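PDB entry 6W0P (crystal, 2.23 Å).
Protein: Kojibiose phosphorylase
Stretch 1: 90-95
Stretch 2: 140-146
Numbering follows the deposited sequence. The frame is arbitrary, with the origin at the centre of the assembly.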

ATOM      1  N   ASN A  90      24.364  26.207   0.361  1.00 34.43           N
ATOM      2  CA  ASN A  90      23.807  27.578   0.521  1.00 34.21           C
ATOM      3  C   ASN A  90      24.945  28.589   0.293  1.00 33.97           C
ATOM      4  O   ASN A  90      25.803  28.697   1.188  1.00 34.41           O
ATOM      5  CB  ASN A  90      23.172  27.747   1.906  1.00 34.13           C
ATOM      6  CG  ASN A  90      22.622  29.140   2.130  1.00 33.43           C
ATOM      7  OD1 ASN A  90      22.845  30.036   1.316  1.00 32.38           O
ATOM      8  ND2 ASN A  90      21.883  29.318   3.217  1.00 33.70           N
ATOM      9  N   PHE A  91      24.996  29.246  -0.874  1.00 33.32           N
ATOM     10  CA  PHE A  91      26.127  30.130  -1.284  1.00 32.96           C
ATOM     11  C   PHE A  91      25.715  31.600  -1.190  1.00 32.73           C
ATOM     12  O   PHE A  91      26.483  32.456  -1.624  1.00 32.64           O
ATOM     13  CB  PHE A  91      26.630  29.771  -2.681  1.00 32.92           C
ATOM     14  CG  PHE A  91      25.581  29.704  -3.762  1.00 32.94           C
ATOM     15  CD1 PHE A  91      24.990  30.859  -4.260  1.00 32.44           C
ATOM     16  CD2 PHE A  91      25.211  28.482  -4.310  1.00 33.18           C
ATOM     17  CE1 PHE A  91      24.023  30.786  -5.246  1.00 32.38           C
ATOM     18  CE2 PHE A  91      24.260  28.415  -5.313  1.00 32.45           C
ATOM     19  CZ  PHE A  91      23.673  29.565  -5.785  1.00 32.49           C
ATOM     20  N   PHE A  92      24.531  31.884  -0.647  1.00 32.72           N
ATOM     21  CA  PHE A  92      24.029  33.267  -0.431  1.00 32.99           C
ATOM     22  C   PHE A  92      24.040  33.599   1.062  1.00 33.28           C
ATOM     23  O   PHE A  92      23.800  34.771   1.421  1.00 32.68           O
ATOM     24  CB  PHE A  92      22.624  33.427  -1.018  1.00 32.69           C
ATOM     25  CG  PHE A  92      22.543  33.563  -2.524  1.00 32.58           C
ATOM     26  CD1 PHE A  92      23.482  34.294  -3.240  1.00 32.92           C
ATOM     27  CD2 PHE A  92      21.474  33.024  -3.220  1.00 32.50           C
ATOM     28  CE1 PHE A  92      23.367  34.443  -4.614  1.00 32.89           C
ATOM     29  CE2 PHE A  92      21.357  33.183  -4.590  1.00 32.27           C
ATOM     30  CZ  PHE A  92      22.305  33.889  -5.285  1.00 32.75           C
ATOM     31  N   LYS A  93      24.342  32.605   1.900  1.00 34.02           N
ATOM     32  CA  LYS A  93      24.300  32.735   3.376  1.00 35.26           C
ATOM     33  C   LYS A  93      25.260  33.829   3.851  1.00 35.97           C
ATOM     34  O   LYS A  93      26.443  33.829   3.466  1.00 35.66           O
ATOM     35  CB  LYS A  93      24.654  31.427   4.076  1.00 36.14           C
ATOM     36  CG  LYS A  93      24.494  31.499   5.588  1.00 36.96           C
ATOM     37  CD  LYS A  93      24.544  30.152   6.242  1.00 38.04           C
ATOM     38  CE  LYS A  93      24.714  30.265   7.744  1.00 39.61           C
ATOM     39  NZ  LYS A  93      24.906  28.941   8.371  1.00 40.35           N
ATOM     40  N   ILE A  94      24.747  34.744   4.664  1.00 36.96           N
ATOM     41  CA  ILE A  94      25.583  35.758   5.369  1.00 37.97           C
ATOM     42  C   ILE A  94      25.244  35.732   6.858  1.00 37.94           C
ATOM     43  O   ILE A  94      24.215  35.125   7.248  1.00 37.28           O
ATOM     44  CB  ILE A  94      25.391  37.171   4.777  1.00 37.58           C
ATOM     45  CG1 ILE A  94      24.011  37.742   5.114  1.00 37.67           C
ATOM     46  CG2 ILE A  94      25.645  37.157   3.279  1.00 37.69           C
ATOM     47  CD1 ILE A  94      23.754  39.121   4.545  1.00 37.50           C
ATOM     48  N   ARG A  95      26.068  36.422   7.640  1.00 38.80           N
ATOM     49  CA  ARG A  95      25.698  36.855   9.004  1.00 39.65           C
ATOM     50  C   ARG A  95      26.077  38.323   9.143  1.00 38.83           C
ATOM     51  O   ARG A  95      27.209  38.710   8.758  1.00 38.33           O
ATOM     52  CB  ARG A  95      26.349  35.959  10.061  1.00 41.28           C
ATOM     53  CG  ARG A  95      25.824  34.536  10.009  1.00 43.68           C
ATOM     54  CD  ARG A  95      26.487  33.636  11.026  1.00 45.69           C
ATOM     55  NE  ARG A  95      25.956  33.850  12.355  1.00 47.59           N
ATOM     56  CZ  ARG A  95      26.673  33.840  13.484  1.00 50.53           C
ATOM     57  NH1 ARG A  95      27.989  33.678  13.459  1.00 51.42           N
ATOM     58  NH2 ARG A  95      26.068  34.039  14.643  1.00 50.69           N
TER
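Stretch 2 (140-146) IISRLLD

Stretch 2 runs alongside stretch 1 as an extended strand, residues 140 to 145, and leaves it at Asp146. It runs antiparallel to the touching part of stretch 1: the end-to-end directions are 179° apart. The two backbones nevertheless do not pair. The nearest CA atoms, those of Phe92 and Arg143, stand 8.4 Å apart, and no hydrogen bond joins the stretches. The contact is therefore made largely by side chains, and it buries 269 Å² counting both sides. Most of stretch 1 here is loop, becoming strand only at Ile94; within stretch 1, Phe92 N donates a hydrogen bond to Asn90 OD1 at 3.2 Å.

Ile140, already within the strand, is out of reach of stretch 1. Ile141 is the first residue to touch. Its CA-to-CB bond points toward stretch 1, and with chi1 in m and chi2 in t Ile141 CD1 arrives 3.9 Å from CD1 of Ile94, whose own CA-to-CB bond points toward stretch 2. Two aliphatic tips meeting end to end span the gap between the backbones.

Ser142 takes no part, as expected from the alternation of an extended chain, and Arg143 returns to the near side. This residue forms the centre of the contact. Its chi1 is p and its chi2 t, and the side chain lies across the Phe92 ring: Arg143 CD sits 3.5 Å from the centroid of the Phe92 ring and 11° off the normal, a CH-pi contact over the face. Further along, Arg143 NE comes within 3.3 Å of Phe92 CD2, and Phe92 CD2 lies over one face of the guanidinium. NH1 and NH2 are hydrogen-bonded elsewhere in the structure. The rule is economical: an arginine methylene can cover an aromatic face while the terminal nitrogens stay engaged with other partners.

The CA-to-CB bond of Leu144 points away, and what the residue offers is backbone: Leu144 O lies 4.2 Å from Phe92 CZ, at the edge of the ring. The CA-to-CB bond of Leu145 points sideways, but the end of its side chain comes nearer, with chi1 m and chi2 t. Leu145 CD2 serves two aromatic rings, lying 4.0 Å from Phe92 CZ and 4.2 Å from Phe91 CZ, in the latter case at the ring edge. One methyl thus links neighbouring phenylalanines. Asp146 then carries the chain out of the contact.

For a designer, the lesson is spacing: Ile141, Arg143 and Leu145, every second residue, supply the side chains that fill the gap between unpaired backbones.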

ATOM      1  N   ILE A 140      20.674  46.773   1.473  1.00 38.01           N
ATOM      2  CA  ILE A 140      20.153  46.281   0.167  1.00 37.09           C
ATOM      3  C   ILE A 140      20.917  45.006  -0.168  1.00 36.59           C
ATOM      4  O   ILE A 140      22.139  45.084  -0.253  1.00 36.89           O
ATOM      5  CB  ILE A 140      20.293  47.333  -0.945  1.00 37.38           C
ATOM      6  CG1 ILE A 140      19.821  48.726  -0.518  1.00 37.96           C
ATOM      7  CG2 ILE A 140      19.582  46.858  -2.200  1.00 37.13           C
ATOM      8  CD1 ILE A 140      20.250  49.841  -1.484  1.00 37.59           C
ATOM      9  N   ILE A 141      20.209  43.884  -0.336  1.00 36.31           N
ATOM     10  CA  ILE A 141      20.804  42.576  -0.736  1.00 35.60           C
ATOM     11  C   ILE A 141      20.242  42.202  -2.104  1.00 35.24           C
ATOM     12  O   ILE A 141      19.025  42.006  -2.231  1.00 34.65           O
ATOM     13  CB  ILE A 141      20.568  41.501   0.332  1.00 35.28           C
ATOM     14  CG1 ILE A 141      21.134  41.959   1.674  1.00 35.53           C
ATOM     15  CG2 ILE A 141      21.134  40.162  -0.104  1.00 35.42           C
ATOM     16  CD1 ILE A 141      20.851  41.026   2.810  1.00 36.01           C
ATOM     17  N   SER A 142      21.131  42.132  -3.090  1.00 34.78           N
ATOM     18  CA  SER A 142      20.795  41.909  -4.512  1.00 34.61           C
ATOM     19  C   SER A 142      21.390  40.563  -4.933  1.00 34.62           C
ATOM     20  O   SER A 142      22.506  40.256  -4.474  1.00 34.50           O
ATOM     21  CB  SER A 142      21.283  43.071  -5.342  1.00 34.11           C
ATOM     22  OG  SER A 142      20.761  44.295  -4.831  1.00 33.93           O
ATOM     23  N   ARG A 143      20.653  39.761  -5.708  1.00 34.44           N
ATOM     24  CA  ARG A 143      21.238  38.532  -6.292  1.00 35.17           C
ATOM     25  C   ARG A 143      20.667  38.176  -7.673  1.00 33.35           C
ATOM     26  O   ARG A 143      19.537  38.594  -8.056  1.00 32.25           O
ATOM     27  CB  ARG A 143      21.190  37.367  -5.298  1.00 37.48           C
ATOM     28  CG  ARG A 143      19.851  37.079  -4.645  1.00 38.18           C
ATOM     29  CD  ARG A 143      20.055  36.242  -3.394  1.00 39.48           C
ATOM     30  NE  ARG A 143      19.008  35.236  -3.260  1.00 41.77           N
ATOM     31  CZ  ARG A 143      18.679  34.589  -2.139  1.00 41.52           C
ATOM     32  NH1 ARG A 143      19.307  34.844  -1.010  1.00 41.71           N
ATOM     33  NH2 ARG A 143      17.693  33.702  -2.157  1.00 40.81           N
ATOM     34  N   LEU A 144      21.496  37.410  -8.372  1.00 32.50           N
ATOM     35  CA  LEU A 144      21.368  36.945  -9.769  1.00 32.44           C
ATOM     36  C   LEU A 144      21.866  35.499  -9.841  1.00 32.44           C
ATOM     37  O   LEU A 144      22.886  35.184  -9.207  1.00 32.95           O
ATOM     38  CB  LEU A 144      22.271  37.790 -10.673  1.00 32.40           C
ATOM     39  CG  LEU A 144      21.927  39.254 -10.897  1.00 32.56           C
ATOM     40  CD1 LEU A 144      23.096  39.935 -11.597  1.00 33.28           C
ATOM     41  CD2 LEU A 144      20.675  39.426 -11.737  1.00 32.56           C
ATOM     42  N   LEU A 145      21.209  34.674 -10.641  1.00 32.45           N
ATOM     43  CA  LEU A 145      21.817  33.470 -11.238  1.00 33.55           C
ATOM     44  C   LEU A 145      22.108  33.809 -12.703  1.00 33.66           C
ATOM     45  O   LEU A 145      21.218  34.357 -13.370  1.00 34.57           O
ATOM     46  CB  LEU A 145      20.871  32.276 -11.062  1.00 33.42           C
ATOM     47  CG  LEU A 145      20.434  31.975  -9.629  1.00 33.69           C
ATOM     48  CD1 LEU A 145      19.586  30.715  -9.574  1.00 34.05           C
ATOM     49  CD2 LEU A 145      21.623  31.821  -8.694  1.00 34.03           C
ATOM     50  N   ASP A 146      23.338  33.578 -13.157  1.00 34.22           N
ATOM     51  CA  ASP A 146      23.775  33.873 -14.551  1.00 34.99           C
ATOM     52  C   ASP A 146      23.002  32.949 -15.492  1.00 34.48           C
ATOM     53  O   ASP A 146      23.103  31.739 -15.309  1.00 34.99           O
ATOM     54  CB  ASP A 146      25.284  33.682 -14.708  1.00 35.05           C
ATOM     55  CG  ASP A 146      25.881  34.330 -15.943  1.00 35.83           C
ATOM     56  OD1 ASP A 146      25.289  34.207 -17.048  1.00 34.74           O
ATOM     57  OD2 ASP A 146      26.965  34.937 -15.800  1.00 37.22           O
TER